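Local atomic coordinates of peptide synthetase, module 7 (Actinoplanes teichomyceticus, PDB entry 4TX3), a protein that probably recruits the cytochrome P450 enzymes that crosslink the teicoplanin peptide, through a domain of the condensation-domain family of peptide synthetases. Residues P32-R37 / E112-L117; L41-R46 / V153-L158; T206-H211 / E343-L348; G245-L250 / D414-A419. All blocks are in the same frame, centred on the assembly; numbering follows the deposited sequence.

Interaction 1. Residues P32-R37 / E112-L117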
loop_
_atom_site.group_PDB
_atom_site.type_symbol
_atom_site.label_atom_id
_atom_site.label_comp_id
_atom_site.label_asym_id
_atom_site.label_seq_id
_atom_site.Cartn_x
_atom_site.Cartn_y
_atom_site.Cartn_z
ATOM N N PRO B 32 -32.209 2.845 -18.126
ATOM C CA PRO B 32 -33.610 2.395 -18.166
ATOM C C PRO B 32 -34.561 3.564 -18.397
ATOM O O PRO B 32 -35.726 3.394 -18.762
ATOM C CB PRO B 32 -33.820 1.779 -16.783
ATOM C CG PRO B 32 -32.881 2.543 -15.895
ATOM C CD PRO B 32 -31.684 2.882 -16.744
ATOM N N SER B 33 -34.027 4.753 -18.147
ATOM C CA SER B 33 -34.663 6.021 -18.443
ATOM C C SER B 33 -33.566 7.032 -18.700
ATOM O O SER B 33 -32.429 6.849 -18.252
ATOM C CB SER B 33 -35.552 6.489 -17.293
ATOM O OG SER B 33 -35.600 7.903 -17.264
ATOM N N GLU B 34 -33.899 8.111 -19.394
ATOM C CA GLU B 34 -32.895 9.131 -19.651
ATOM C C GLU B 34 -32.897 10.174 -18.536
ATOM O O GLU B 34 -32.150 11.143 -18.587
ATOM C CB GLU B 34 -33.126 9.754 -21.030
ATOM C CG GLU B 34 -31.838 9.944 -21.808
ATOM C CD GLU B 34 -31.237 8.624 -22.312
ATOM O OE1 GLU B 34 -31.779 7.521 -22.027
ATOM O OE2 GLU B 34 -30.189 8.695 -22.990
ATOM N N GLU B 35 -33.717 9.928 -17.515
ATOM C CA GLU B 35 -33.732 10.715 -16.283
ATOM C C GLU B 35 -33.189 9.889 -15.109
ATOM O O GLU B 35 -33.478 10.184 -13.946
ATOM C CB GLU B 35 -35.150 11.184 -15.961
ATOM C CG GLU B 35 -35.958 11.619 -17.174
ATOM C CD GLU B 35 -37.380 11.079 -17.131
ATOM O OE1 GLU B 35 -37.619 9.976 -17.675
ATOM O OE2 GLU B 35 -38.260 11.750 -16.547
ATOM N N THR B 36 -32.432 8.839 -15.428
ATOM C CA THR B 36 -31.787 7.963 -14.445
ATOM C C THR B 36 -30.280 8.175 -14.455
ATOM O O THR B 36 -29.671 8.068 -15.514
ATOM C CB THR B 36 -32.049 6.466 -14.757
ATOM O OG1 THR B 36 -33.457 6.198 -14.789
ATOM C CG2 THR B 36 -31.382 5.562 -13.733
ATOM N N ARG B 37 -29.667 8.472 -13.311
ATOM C CA ARG B 37 -28.196 8.425 -13.220
ATOM C C ARG B 37 -27.775 6.974 -13.538
ATOM O O ARG B 37 -28.439 6.052 -13.091
ATOM C CB ARG B 37 -27.734 8.881 -11.833
ATOM C CG ARG B 37 -28.532 10.083 -11.296
ATOM C CD ARG B 37 -28.031 10.540 -9.925
ATOM N NE ARG B 37 -26.628 10.955 -9.974
ATOM C CZ ARG B 37 -25.810 11.039 -8.921
ATOM N NH1 ARG B 37 -26.240 10.731 -7.699
ATOM N NH2 ARG B 37 -24.547 11.415 -9.095
ATOM N N GLU B 112 -22.189 13.442 -14.798
ATOM C CA GLU B 112 -23.547 12.912 -14.941
ATOM C C GLU B 112 -23.827 12.350 -16.329
ATOM O O GLU B 112 -24.739 11.556 -16.508
ATOM C CB GLU B 112 -24.588 13.988 -14.625
ATOM C CG GLU B 112 -24.797 14.244 -13.151
ATOM C CD GLU B 112 -25.279 13.005 -12.413
ATOM O OE1 GLU B 112 -26.495 12.696 -12.498
ATOM O OE2 GLU B 112 -24.444 12.339 -11.751
ATOM N N GLN B 113 -23.038 12.766 -17.303
ATOM C CA GLN B 113 -23.277 12.419 -18.693
ATOM C C GLN B 113 -23.320 10.899 -18.947
ATOM O O GLN B 113 -22.428 10.155 -18.547
ATOM C CB GLN B 113 -22.207 13.085 -19.550
ATOM C CG GLN B 113 -22.407 12.910 -21.038
ATOM C CD GLN B 113 -21.277 13.523 -21.828
ATOM O OE1 GLN B 113 -20.665 14.519 -21.408
ATOM N NE2 GLN B 113 -20.973 12.928 -22.962
ATOM N N LEU B 114 -24.374 10.436 -19.602
ATOM C CA LEU B 114 -24.589 8.999 -19.745
ATOM C C LEU B 114 -23.658 8.386 -20.793
ATOM O O LEU B 114 -23.297 9.045 -21.766
ATOM C CB LEU B 114 -26.055 8.716 -20.093
ATOM C CG LEU B 114 -27.048 9.166 -19.013
ATOM C CD1 LEU B 114 -28.461 8.746 -19.343
ATOM C CD2 LEU B 114 -26.633 8.650 -17.631
ATOM N N PHE B 115 -23.243 7.139 -20.567
ATOM C CA PHE B 115 -22.467 6.371 -21.551
ATOM C C PHE B 115 -23.383 5.505 -22.406
ATOM O O PHE B 115 -24.362 4.953 -21.897
ATOM C CB PHE B 115 -21.425 5.463 -20.863
ATOM C CG PHE B 115 -20.346 6.214 -20.117
ATOM C CD1 PHE B 115 -20.534 6.592 -18.782
ATOM C CD2 PHE B 115 -19.141 6.534 -20.737
ATOM C CE1 PHE B 115 -19.546 7.271 -18.087
ATOM C CE2 PHE B 115 -18.140 7.223 -20.044
ATOM C CZ PHE B 115 -18.340 7.589 -18.725
ATOM N N ASP B 116 -23.074 5.370 -23.692
ATOM C CA ASP B 116 -23.615 4.241 -24.476
ATOM C C ASP B 116 -22.504 3.204 -24.640
ATOM O O ASP B 116 -21.680 3.289 -25.558
ATOM C CB ASP B 116 -24.160 4.703 -25.831
ATOM C CG ASP B 116 -24.496 3.543 -26.774
ATOM O OD1 ASP B 116 -24.565 2.364 -26.347
ATOM O OD2 ASP B 116 -24.694 3.815 -27.971
ATOM N N LEU B 117 -22.495 2.232 -23.734
ATOM C CA LEU B 117 -21.433 1.226 -23.663
ATOM C C LEU B 117 -21.289 0.348 -24.919
ATOM O O LEU B 117 -20.320 -0.407 -25.036
ATOM C CB LEU B 117 -21.660 0.338 -22.435
ATOM C CG LEU B 117 -21.710 1.214 -21.179
ATOM C CD1 LEU B 117 -22.337 0.504 -19.985
ATOM C CD2 LEU B 117 -20.297 1.677 -20.863
#

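Interaction 2. Residues L41-R46 / V153-L158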
loop_
_atom_site.group_PDB
_atom_site.type_symbol
_atom_site.label_atom_id
_atom_site.label_comp_id
_atom_site.label_asym_id
_atom_site.label_seq_id
_atom_site.Cartn_x
_atom_site.Cartn_y
_atom_site.Cartn_z
ATOM N N LEU B 41 -18.145 6.266 -11.240
ATOM C CA LEU B 41 -17.214 6.740 -10.247
ATOM C C LEU B 41 -16.572 7.980 -10.839
ATOM O O LEU B 41 -16.077 7.936 -11.964
ATOM C CB LEU B 41 -16.183 5.670 -9.908
ATOM C CG LEU B 41 -16.814 4.474 -9.193
ATOM C CD1 LEU B 41 -15.983 3.197 -9.297
ATOM C CD2 LEU B 41 -17.076 4.833 -7.747
ATOM N N SER B 42 -16.627 9.086 -10.100
ATOM C CA SER B 42 -15.990 10.321 -10.522
ATOM C C SER B 42 -14.969 10.828 -9.502
ATOM O O SER B 42 -15.232 10.913 -8.307
ATOM C CB SER B 42 -17.036 11.402 -10.775
ATOM O OG SER B 42 -17.638 11.247 -12.046
ATOM N N VAL B 43 -13.791 11.163 -9.993
ATOM C CA VAL B 43 -12.791 11.786 -9.167
ATOM C C VAL B 43 -12.329 13.040 -9.891
ATOM O O VAL B 43 -12.213 13.039 -11.113
ATOM C CB VAL B 43 -11.620 10.833 -8.892
ATOM C CG1 VAL B 43 -10.444 11.576 -8.225
ATOM C CG2 VAL B 43 -12.097 9.684 -8.016
ATOM N N ALA B 44 -12.117 14.117 -9.144
ATOM C CA ALA B 44 -11.512 15.321 -9.687
ATOM C C ALA B 44 -10.265 15.735 -8.876
ATOM O O ALA B 44 -10.298 15.769 -7.657
ATOM C CB ALA B 44 -12.538 16.447 -9.719
ATOM N N LEU B 45 -9.167 16.043 -9.557
ATOM C CA LEU B 45 -7.967 16.550 -8.894
ATOM C C LEU B 45 -7.711 18.002 -9.213
ATOM O O LEU B 45 -7.737 18.392 -10.384
ATOM C CB LEU B 45 -6.734 15.763 -9.303
ATOM C CG LEU B 45 -6.801 14.278 -9.041
ATOM C CD1 LEU B 45 -5.451 13.692 -9.363
ATOM C CD2 LEU B 45 -7.203 14.013 -7.597
ATOM N N ARG B 46 -7.443 18.798 -8.180
ATOM C CA ARG B 46 -6.961 20.161 -8.381
ATOM C C ARG B 46 -5.460 20.106 -8.597
ATOM O O ARG B 46 -4.750 19.379 -7.900
ATOM C CB ARG B 46 -7.306 21.060 -7.195
ATOM C CG ARG B 46 -6.899 22.517 -7.406
ATOM C CD ARG B 46 -7.477 23.428 -6.347
ATOM N NE ARG B 46 -8.917 23.582 -6.487
ATOM C CZ ARG B 46 -9.500 24.589 -7.130
ATOM N NH1 ARG B 46 -8.757 25.538 -7.686
ATOM N NH2 ARG B 46 -10.826 24.652 -7.209
ATOM N N VAL B 153 -5.644 2.948 -8.569
ATOM C CA VAL B 153 -4.722 2.385 -9.541
ATOM C C VAL B 153 -4.605 3.342 -10.719
ATOM O O VAL B 153 -3.497 3.632 -11.193
ATOM C CB VAL B 153 -5.169 0.970 -10.016
ATOM C CG1 VAL B 153 -4.273 0.455 -11.163
ATOM C CG2 VAL B 153 -5.147 0.001 -8.849
ATOM N N PHE B 154 -5.749 3.860 -11.165
ATOM C CA PHE B 154 -5.779 4.774 -12.300
ATOM C C PHE B 154 -4.820 5.957 -12.075
ATOM O O PHE B 154 -3.975 6.257 -12.923
ATOM C CB PHE B 154 -7.202 5.280 -12.556
ATOM C CG PHE B 154 -7.328 6.145 -13.791
ATOM C CD1 PHE B 154 -7.104 7.521 -13.726
ATOM C CD2 PHE B 154 -7.654 5.585 -15.020
ATOM C CE1 PHE B 154 -7.196 8.312 -14.863
ATOM C CE2 PHE B 154 -7.760 6.374 -16.160
ATOM C CZ PHE B 154 -7.529 7.737 -16.082
ATOM N N PHE B 155 -4.919 6.603 -10.918
ATOM C CA PHE B 155 -4.076 7.761 -10.668
ATOM C C PHE B 155 -2.635 7.384 -10.330
ATOM O O PHE B 155 -1.735 8.178 -10.571
ATOM C CB PHE B 155 -4.705 8.651 -9.583
ATOM C CG PHE B 155 -5.951 9.335 -10.061
ATOM C CD1 PHE B 155 -5.872 10.383 -10.962
ATOM C CD2 PHE B 155 -7.209 8.885 -9.680
ATOM C CE1 PHE B 155 -7.025 10.983 -11.444
ATOM C CE2 PHE B 155 -8.369 9.486 -10.162
ATOM C CZ PHE B 155 -8.275 10.523 -11.043
ATOM N N ARG B 156 -2.392 6.177 -9.819
ATOM C CA ARG B 156 -1.002 5.757 -9.652
ATOM C C ARG B 156 -0.400 5.581 -11.032
ATOM O O ARG B 156 0.759 5.917 -11.254
ATOM C CB ARG B 156 -0.873 4.471 -8.820
ATOM C CG ARG B 156 -0.661 4.737 -7.300
ATOM C CD ARG B 156 -1.078 3.551 -6.427
ATOM N NE ARG B 156 -0.827 2.285 -7.118
ATOM C CZ ARG B 156 -1.458 1.145 -6.849
ATOM N NH1 ARG B 156 -2.389 1.107 -5.900
ATOM N NH2 ARG B 156 -1.161 0.046 -7.530
ATOM N N ASP B 157 -1.193 5.094 -11.979
ATOM C CA ASP B 157 -0.653 4.850 -13.313
ATOM C C ASP B 157 -0.601 6.131 -14.155
ATOM O O ASP B 157 0.286 6.285 -14.996
ATOM C CB ASP B 157 -1.454 3.755 -14.009
ATOM C CG ASP B 157 -1.143 2.361 -13.445
ATOM O OD1 ASP B 157 -0.101 2.213 -12.754
ATOM O OD2 ASP B 157 -1.932 1.414 -13.687
ATOM N N LEU B 158 -1.534 7.050 -13.914
ATOM C CA LEU B 158 -1.482 8.392 -14.501
ATOM C C LEU B 158 -0.191 9.160 -14.127
ATOM O O LEU B 158 0.521 9.674 -14.995
ATOM C CB LEU B 158 -2.711 9.198 -14.065
ATOM C CG LEU B 158 -2.884 10.520 -14.803
ATOM C CD1 LEU B 158 -2.986 10.265 -16.290
ATOM C CD2 LEU B 158 -4.092 11.264 -14.312
#

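Interaction 3. Residues T206-H211 / E343-L348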
loop_
_atom_site.group_PDB
_atom_site.type_symbol
_atom_site.label_atom_id
_atom_site.label_comp_id
_atom_site.label_asym_id
_atom_site.label_seq_id
_atom_site.Cartn_x
_atom_site.Cartn_y
_atom_site.Cartn_z
ATOM N N THR B 206 -25.409 -24.580 -4.422
ATOM C CA THR B 206 -26.217 -25.275 -3.437
ATOM C C THR B 206 -26.233 -24.517 -2.118
ATOM O O THR B 206 -27.290 -24.357 -1.492
ATOM C CB THR B 206 -25.692 -26.704 -3.231
ATOM O OG1 THR B 206 -25.922 -27.448 -4.431
ATOM C CG2 THR B 206 -26.367 -27.391 -2.049
ATOM N N PHE B 207 -25.065 -24.029 -1.711
ATOM C CA PHE B 207 -24.986 -23.215 -0.507
ATOM C C PHE B 207 -25.926 -22.008 -0.531
ATOM O O PHE B 207 -26.654 -21.771 0.428
ATOM C CB PHE B 207 -23.570 -22.700 -0.258
ATOM C CG PHE B 207 -23.511 -21.721 0.872
ATOM C CD1 PHE B 207 -23.478 -22.170 2.174
ATOM C CD2 PHE B 207 -23.558 -20.354 0.635
ATOM C CE1 PHE B 207 -23.475 -21.278 3.219
ATOM C CE2 PHE B 207 -23.550 -19.458 1.682
ATOM C CZ PHE B 207 -23.506 -19.918 2.975
ATOM N N TRP B 208 -25.899 -21.232 -1.604
ATOM C CA TRP B 208 -26.645 -19.987 -1.608
ATOM C C TRP B 208 -28.138 -20.205 -1.768
ATOM O O TRP B 208 -28.932 -19.481 -1.151
ATOM C CB TRP B 208 -26.124 -19.037 -2.701
ATOM C CG TRP B 208 -24.814 -18.433 -2.310
ATOM C CD1 TRP B 208 -23.583 -18.742 -2.814
ATOM C CD2 TRP B 208 -24.593 -17.455 -1.286
ATOM N NE1 TRP B 208 -22.611 -18.005 -2.179
ATOM C CE2 TRP B 208 -23.203 -17.206 -1.241
ATOM C CE3 TRP B 208 -25.435 -16.761 -0.415
ATOM C CZ2 TRP B 208 -22.635 -16.292 -0.355
ATOM C CZ3 TRP B 208 -24.868 -15.852 0.472
ATOM C CH2 TRP B 208 -23.484 -15.626 0.493
ATOM N N ARG B 209 -28.532 -21.174 -2.591
ATOM C CA ARG B 209 -29.951 -21.483 -2.756
ATOM C C ARG B 209 -30.515 -21.890 -1.405
ATOM O O ARG B 209 -31.652 -21.554 -1.073
ATOM C CB ARG B 209 -30.180 -22.603 -3.782
ATOM C CG ARG B 209 -29.956 -22.207 -5.235
ATOM C CD ARG B 209 -29.994 -23.435 -6.153
ATOM N NE ARG B 209 -31.209 -24.214 -5.927
ATOM C CZ ARG B 209 -32.336 -24.066 -6.621
ATOM N NH1 ARG B 209 -32.399 -23.181 -7.611
ATOM N NH2 ARG B 209 -33.396 -24.811 -6.335
ATOM N N ASN B 210 -29.696 -22.602 -0.629
ATOM C CA ASN B 210 -30.071 -23.056 0.703
ATOM C C ASN B 210 -30.057 -21.917 1.725
ATOM O O ASN B 210 -31.046 -21.698 2.430
ATOM C CB ASN B 210 -29.144 -24.189 1.164
ATOM C CG ASN B 210 -29.429 -25.527 0.450
ATOM O OD1 ASN B 210 -30.510 -25.728 -0.105
ATOM N ND2 ASN B 210 -28.460 -26.445 0.490
ATOM N N HIS B 211 -28.946 -21.185 1.796
ATOM C CA HIS B 211 -28.823 -20.060 2.717
ATOM C C HIS B 211 -29.931 -19.019 2.472
ATOM O O HIS B 211 -30.523 -18.517 3.417
ATOM C CB HIS B 211 -27.430 -19.427 2.580
ATOM C CG HIS B 211 -27.166 -18.280 3.510
ATOM N ND1 HIS B 211 -26.838 -18.455 4.838
ATOM C CD2 HIS B 211 -27.157 -16.939 3.296
ATOM C CE1 HIS B 211 -26.651 -17.273 5.407
ATOM N NE2 HIS B 211 -26.832 -16.338 4.489
ATOM N N GLU B 343 -24.120 -11.587 -8.768
ATOM C CA GLU B 343 -25.072 -11.196 -9.803
ATOM C C GLU B 343 -25.736 -12.420 -10.439
ATOM O O GLU B 343 -26.720 -12.317 -11.172
ATOM C CB GLU B 343 -24.370 -10.349 -10.868
ATOM C CG GLU B 343 -23.868 -8.985 -10.369
ATOM C CD GLU B 343 -22.578 -9.048 -9.527
ATOM O OE1 GLU B 343 -21.936 -10.120 -9.467
ATOM O OE2 GLU B 343 -22.198 -8.017 -8.920
ATOM N N LYS B 344 -25.185 -13.583 -10.129
ATOM C CA LYS B 344 -25.662 -14.844 -10.652
ATOM C C LYS B 344 -26.760 -15.397 -9.745
ATOM O O LYS B 344 -27.555 -16.255 -10.143
ATOM C CB LYS B 344 -24.488 -15.818 -10.759
ATOM C CG LYS B 344 -24.726 -16.986 -11.645
ATOM C CD LYS B 344 -24.755 -16.579 -13.100
ATOM C CE LYS B 344 -24.791 -17.832 -13.989
ATOM N NZ LYS B 344 -25.193 -19.069 -13.237
ATOM N N ILE B 345 -26.794 -14.880 -8.519
ATOM C CA ILE B 345 -27.671 -15.392 -7.476
ATOM C C ILE B 345 -29.167 -15.103 -7.680
ATOM O O ILE B 345 -29.981 -15.965 -7.361
ATOM C CB ILE B 345 -27.233 -14.862 -6.114
ATOM C CG1 ILE B 345 -25.990 -15.624 -5.650
ATOM C CG2 ILE B 345 -28.354 -14.989 -5.087
ATOM C CD1 ILE B 345 -25.350 -15.042 -4.427
ATOM N N PRO B 346 -29.542 -13.912 -8.206
ATOM C CA PRO B 346 -30.976 -13.758 -8.528
ATOM C C PRO B 346 -31.564 -14.892 -9.389
ATOM O O PRO B 346 -32.626 -15.375 -9.032
ATOM C CB PRO B 346 -31.016 -12.417 -9.268
ATOM C CG PRO B 346 -29.935 -11.618 -8.564
ATOM C CD PRO B 346 -28.826 -12.621 -8.290
ATOM N N GLU B 347 -30.888 -15.304 -10.461
ATOM C CA GLU B 347 -31.251 -16.514 -11.221
ATOM C C GLU B 347 -31.428 -17.759 -10.372
ATOM O O GLU B 347 -32.460 -18.412 -10.433
ATOM C CB GLU B 347 -30.185 -16.855 -12.257
ATOM C CG GLU B 347 -30.075 -15.923 -13.411
ATOM C CD GLU B 347 -28.694 -15.994 -14.030
ATOM O OE1 GLU B 347 -28.121 -17.110 -14.052
ATOM O OE2 GLU B 347 -28.176 -14.932 -14.462
ATOM N N LEU B 348 -30.386 -18.105 -9.619
ATOM C CA LEU B 348 -30.381 -19.302 -8.781
ATOM C C LEU B 348 -31.569 -19.352 -7.843
ATOM O O LEU B 348 -31.993 -20.422 -7.426
ATOM C CB LEU B 348 -29.098 -19.373 -7.955
ATOM C CG LEU B 348 -27.796 -19.152 -8.713
ATOM C CD1 LEU B 348 -26.649 -19.131 -7.738
ATOM C CD2 LEU B 348 -27.593 -20.238 -9.760
#

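Interaction 4. Residues G245-L250 / D414-A419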
loop_
_atom_site.group_PDB
_atom_site.type_symbol
_atom_site.label_atom_id
_atom_site.label_comp_id
_atom_site.label_asym_id
_atom_site.label_seq_id
_atom_site.Cartn_x
_atom_site.Cartn_y
_atom_site.Cartn_z
ATOM N N GLY B 245 -14.782 6.537 23.250
ATOM C CA GLY B 245 -15.069 5.664 24.378
ATOM C C GLY B 245 -15.976 4.481 24.052
ATOM O O GLY B 245 -15.580 3.330 24.250
ATOM N N PRO B 246 -17.200 4.754 23.564
ATOM C CA PRO B 246 -18.096 3.691 23.106
ATOM C C PRO B 246 -17.449 2.823 22.028
ATOM O O PRO B 246 -17.586 1.597 22.060
ATOM C CB PRO B 246 -19.288 4.453 22.535
ATOM C CG PRO B 246 -19.254 5.763 23.185
ATOM C CD PRO B 246 -17.811 6.082 23.408
ATOM N N HIS B 247 -16.753 3.454 21.086
ATOM C CA HIS B 247 -16.020 2.717 20.068
ATOM C C HIS B 247 -15.072 1.696 20.725
ATOM O O HIS B 247 -15.001 0.544 20.301
ATOM C CB HIS B 247 -15.257 3.685 19.161
ATOM C CG HIS B 247 -14.490 3.018 18.055
ATOM N ND1 HIS B 247 -13.643 3.707 17.219
ATOM C CD2 HIS B 247 -14.448 1.723 17.650
ATOM C CE1 HIS B 247 -13.112 2.870 16.343
ATOM N NE2 HIS B 247 -13.580 1.664 16.586
ATOM N N ALA B 248 -14.388 2.100 21.790
ATOM C CA ALA B 248 -13.417 1.224 22.439
ATOM C C ALA B 248 -14.084 0.153 23.308
ATOM O O ALA B 248 -13.604 -0.983 23.378
ATOM C CB ALA B 248 -12.426 2.059 23.266
ATOM N N ARG B 249 -15.184 0.502 23.968
ATOM C CA ARG B 249 -15.955 -0.491 24.734
ATOM C C ARG B 249 -16.531 -1.591 23.841
ATOM O O ARG B 249 -16.582 -2.755 24.242
ATOM C CB ARG B 249 -17.097 0.175 25.509
ATOM C CG ARG B 249 -16.694 0.674 26.881
ATOM C CD ARG B 249 -16.957 -0.376 27.940
ATOM N NE ARG B 249 -18.098 -0.038 28.789
ATOM C CZ ARG B 249 -18.766 -0.924 29.521
ATOM N NH1 ARG B 249 -18.423 -2.210 29.488
ATOM N NH2 ARG B 249 -19.795 -0.528 30.265
ATOM N N LEU B 250 -16.987 -1.211 22.648
ATOM C CA LEU B 250 -17.470 -2.169 21.663
ATOM C C LEU B 250 -16.381 -3.149 21.265
ATOM O O LEU B 250 -16.639 -4.327 21.062
ATOM C CB LEU B 250 -17.969 -1.456 20.418
ATOM C CG LEU B 250 -19.470 -1.406 20.168
ATOM C CD1 LEU B 250 -19.674 -0.852 18.783
ATOM C CD2 LEU B 250 -20.097 -2.782 20.306
ATOM N N ASP B 414 -10.392 5.087 18.199
ATOM C CA ASP B 414 -10.520 6.509 18.472
ATOM C C ASP B 414 -11.769 7.155 17.848
ATOM O O ASP B 414 -11.748 8.320 17.472
ATOM C CB ASP B 414 -9.264 7.227 17.985
ATOM C CG ASP B 414 -8.996 8.495 18.759
ATOM O OD1 ASP B 414 -9.078 8.456 20.012
ATOM O OD2 ASP B 414 -8.719 9.527 18.118
ATOM N N GLY B 415 -12.860 6.395 17.751
ATOM C CA GLY B 415 -14.113 6.899 17.205
ATOM C C GLY B 415 -14.481 6.301 15.852
ATOM O O GLY B 415 -13.608 5.986 15.037
ATOM N N ILE B 416 -15.777 6.132 15.597
ATOM C CA ILE B 416 -16.195 5.761 14.250
ATOM C C ILE B 416 -16.900 6.930 13.572
ATOM O O ILE B 416 -17.802 7.545 14.133
ATOM C CB ILE B 416 -17.108 4.539 14.237
ATOM C CG1 ILE B 416 -16.428 3.358 14.939
ATOM C CG2 ILE B 416 -17.466 4.188 12.804
ATOM C CD1 ILE B 416 -17.298 2.095 15.039
ATOM N N GLU B 417 -16.458 7.229 12.358
ATOM C CA GLU B 417 -16.905 8.384 11.592
ATOM C C GLU B 417 -17.512 7.886 10.278
ATOM O O GLU B 417 -17.042 6.900 9.706
ATOM C CB GLU B 417 -15.715 9.324 11.356
ATOM C CG GLU B 417 -15.923 10.500 10.409
ATOM C CD GLU B 417 -14.724 11.480 10.425
ATOM O OE1 GLU B 417 -13.558 11.017 10.295
ATOM O OE2 GLU B 417 -14.946 12.713 10.585
ATOM N N GLY B 418 -18.567 8.528 9.796
ATOM C CA GLY B 418 -19.159 8.031 8.573
ATOM C C GLY B 418 -20.398 8.721 8.063
ATOM O O GLY B 418 -20.757 9.814 8.510
ATOM N N ALA B 419 -21.048 8.070 7.110
ATOM C CA ALA B 419 -22.207 8.645 6.474
ATOM C C ALA B 419 -23.186 7.570 6.054
ATOM O O ALA B 419 -22.791 6.443 5.752
ATOM C CB ALA B 419 -21.798 9.468 5.279
#

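Interaction 1. Residues P32-R37 / E112-L117
Arg-37 and Glu-112 form a side-on, two-nitrogen salt bridge at the surface of this condensation-family domain. It joins the loop before strand 40-49 to the end of helix 103-112. NH2 of Arg-37 meets OE2 of Glu-112 at 2.8 Å, and NE of Arg-37 meets OE1 of Glu-112 at 3.1 Å. The guanidinium and carboxylate planes are 46° apart. OE2 lies near the guanidinium plane, while NH2 comes to it from above the carboxylate plane. The bend of the arginine at chi3 (60°) turns NE and NH2 together onto the acid. NH2 has a second acceptor in the carbonyl of Val-392.

Next to the bridge, Leu-114 points toward segment 32-37. Its CD1 lies 4.0 Å from OE2 of Glu-34, an oxygen already paired with Arg-31. The hydroxyl of Thr-36 bonds to the carbonyl of Pro-231. An ST turn shapes the loop further back: N of Glu-35 donates to OG of Ser-33 at 2.8 Å. Closest to Leu-114 is the carbonyl O of Thr-36, 3.7 Å from its CD2.

Interaction 2. Residues L41-R46 / V153-L158
Val-43 starts the contact between strand 40-49 and Phe-155 of helix 148-166. This is helix-on-sheet packing in the lobe built on the five-stranded sheet, and it is wholly apolar. CG1 of Val-43 stands 3.5 Å from CE2 of Phe-155, and CZ of the same ring is also near. The valine and the phenylalanine reach for each other from opposite directions. CG1 is anti to the backbone N (chi1 170°), which carries this branch to the ring. Ala-44 points its methyl away from the helix. Leu-45 points toward it again and slides past Phe-155 in the opposite sense. Its CD1 lies 3.7 Å from CD1 of Phe-155. The two aliphatic side chains meet different carbons of the ring, both obliquely and from the same side of its plane. Phe-154, the residue before, puts its CD1 over the centre of the other face, 4.0 Å from the plane. With an alanine in place of Phe-155, a gap is likely to open between helix and sheet, and Val-43 and Leu-45 would lose the ring they share. Strand 40-49 runs between strands 134-142 and 383-388. Phe-155 also touches Val-139 of strand 134-142, while Phe-154 and Leu-158 pack on helix 53-66.

Interaction 3. Residues T206-H211 / E343-L348
Arg-209 and Leu-348 bring the two backbones closest, with 6.4 Å between their CA atoms. Trp-208 and Ile-345 follow, with CA atoms 7.5 Å apart. The contact sets the last turns of helix 200-211 against the short helix 345-348. On the inner side, Ile-345 lays its CD1 over the indole of Trp-208. This is a CH-pi contact: CD1 is 4.1 Å from the centroid of the five-membered ring and 17° off its normal. CG1 of Ile-345 is anti to the carbonyl carbon (chi1 -76°), and the extended chi2 sends CD1 on to the ring. Phe-207 takes the opposite face of the indole, with its CE2 3.6 Å above the plane. Trp-208 is thus held flat between an aliphatic tip and an aromatic carbon. NE1 of Trp-208 fixes its rotation further by donating to the carbonyl of His-337.

On the outer side, Arg-209 crosses Leu-348 at about a right angle. CG of Arg-209 lies 4.0 Å from CB of Leu-348. The arginine then bends at chi3, and its NH1 comes 2.8 Å from O of Leu-348. Deeper in, Trp-208 rests on Phe-308 and Pro-309 of strand 306-313 and on Ala-334 of helix 320-334.

Interaction 4. Residues G245-L250 / D414-A419
ND1 of His-247 accepts a weak hydrogen bond from the backbone N of Gly-415 at 2.8 Å, with an N-H...acceptor angle of 130°. The donor lies at the ring edge, close to its plane. NE2 of the same ring bonds to Glu-405, so both ring nitrogens are engaged. This is consistent with a proton on NE2. Ile-416 covers one face. Its CG1 sits 3.5 Å from the ring centroid and 3° off the normal, a CH-pi contact directly over the centre. With CG anti to the backbone N (chi1 -179°), the imidazole stretches out from the helix to the strand. Gly-415 has a phi of 110°, where a side chain would jam against the preceding carbonyl. A leucine in place of His-247 would probably leave Gly-415 N and Glu-405 without their ring partner. The axes of helix segment 245-250 and strand segment 414-419 cross at 99° and approach to 6.7 Å. The strand lies between strands 235-242 and 399-407, and Leu-250 carries the helix onto helices 261-278 and 429-448.

Overall arrangement
The four contacts are spread over one condensation-family domain, whose two lobes resemble chloramphenicol acetyltransferase. Interaction 2 belongs to the lobe of the five-stranded sheet, and interaction 4 to the lobe of the four-stranded sheet. Their centres are 30 Å apart. Interaction 1 adjoins interaction 2 in sequence, through the loop that leads into strand 40-49, with centres 22 Å apart. A sulfate, probably from crystallisation, lies about 4 Å from the side chain of Leu-114. Interactions 3 and 4 alternate along the chain, yet their nearest atoms are about 21 Å apart. Helix 148-166 follows the loop that holds the HHxxxDG motif in condensation domains. Here Arg-143 probably replaces its second histidine.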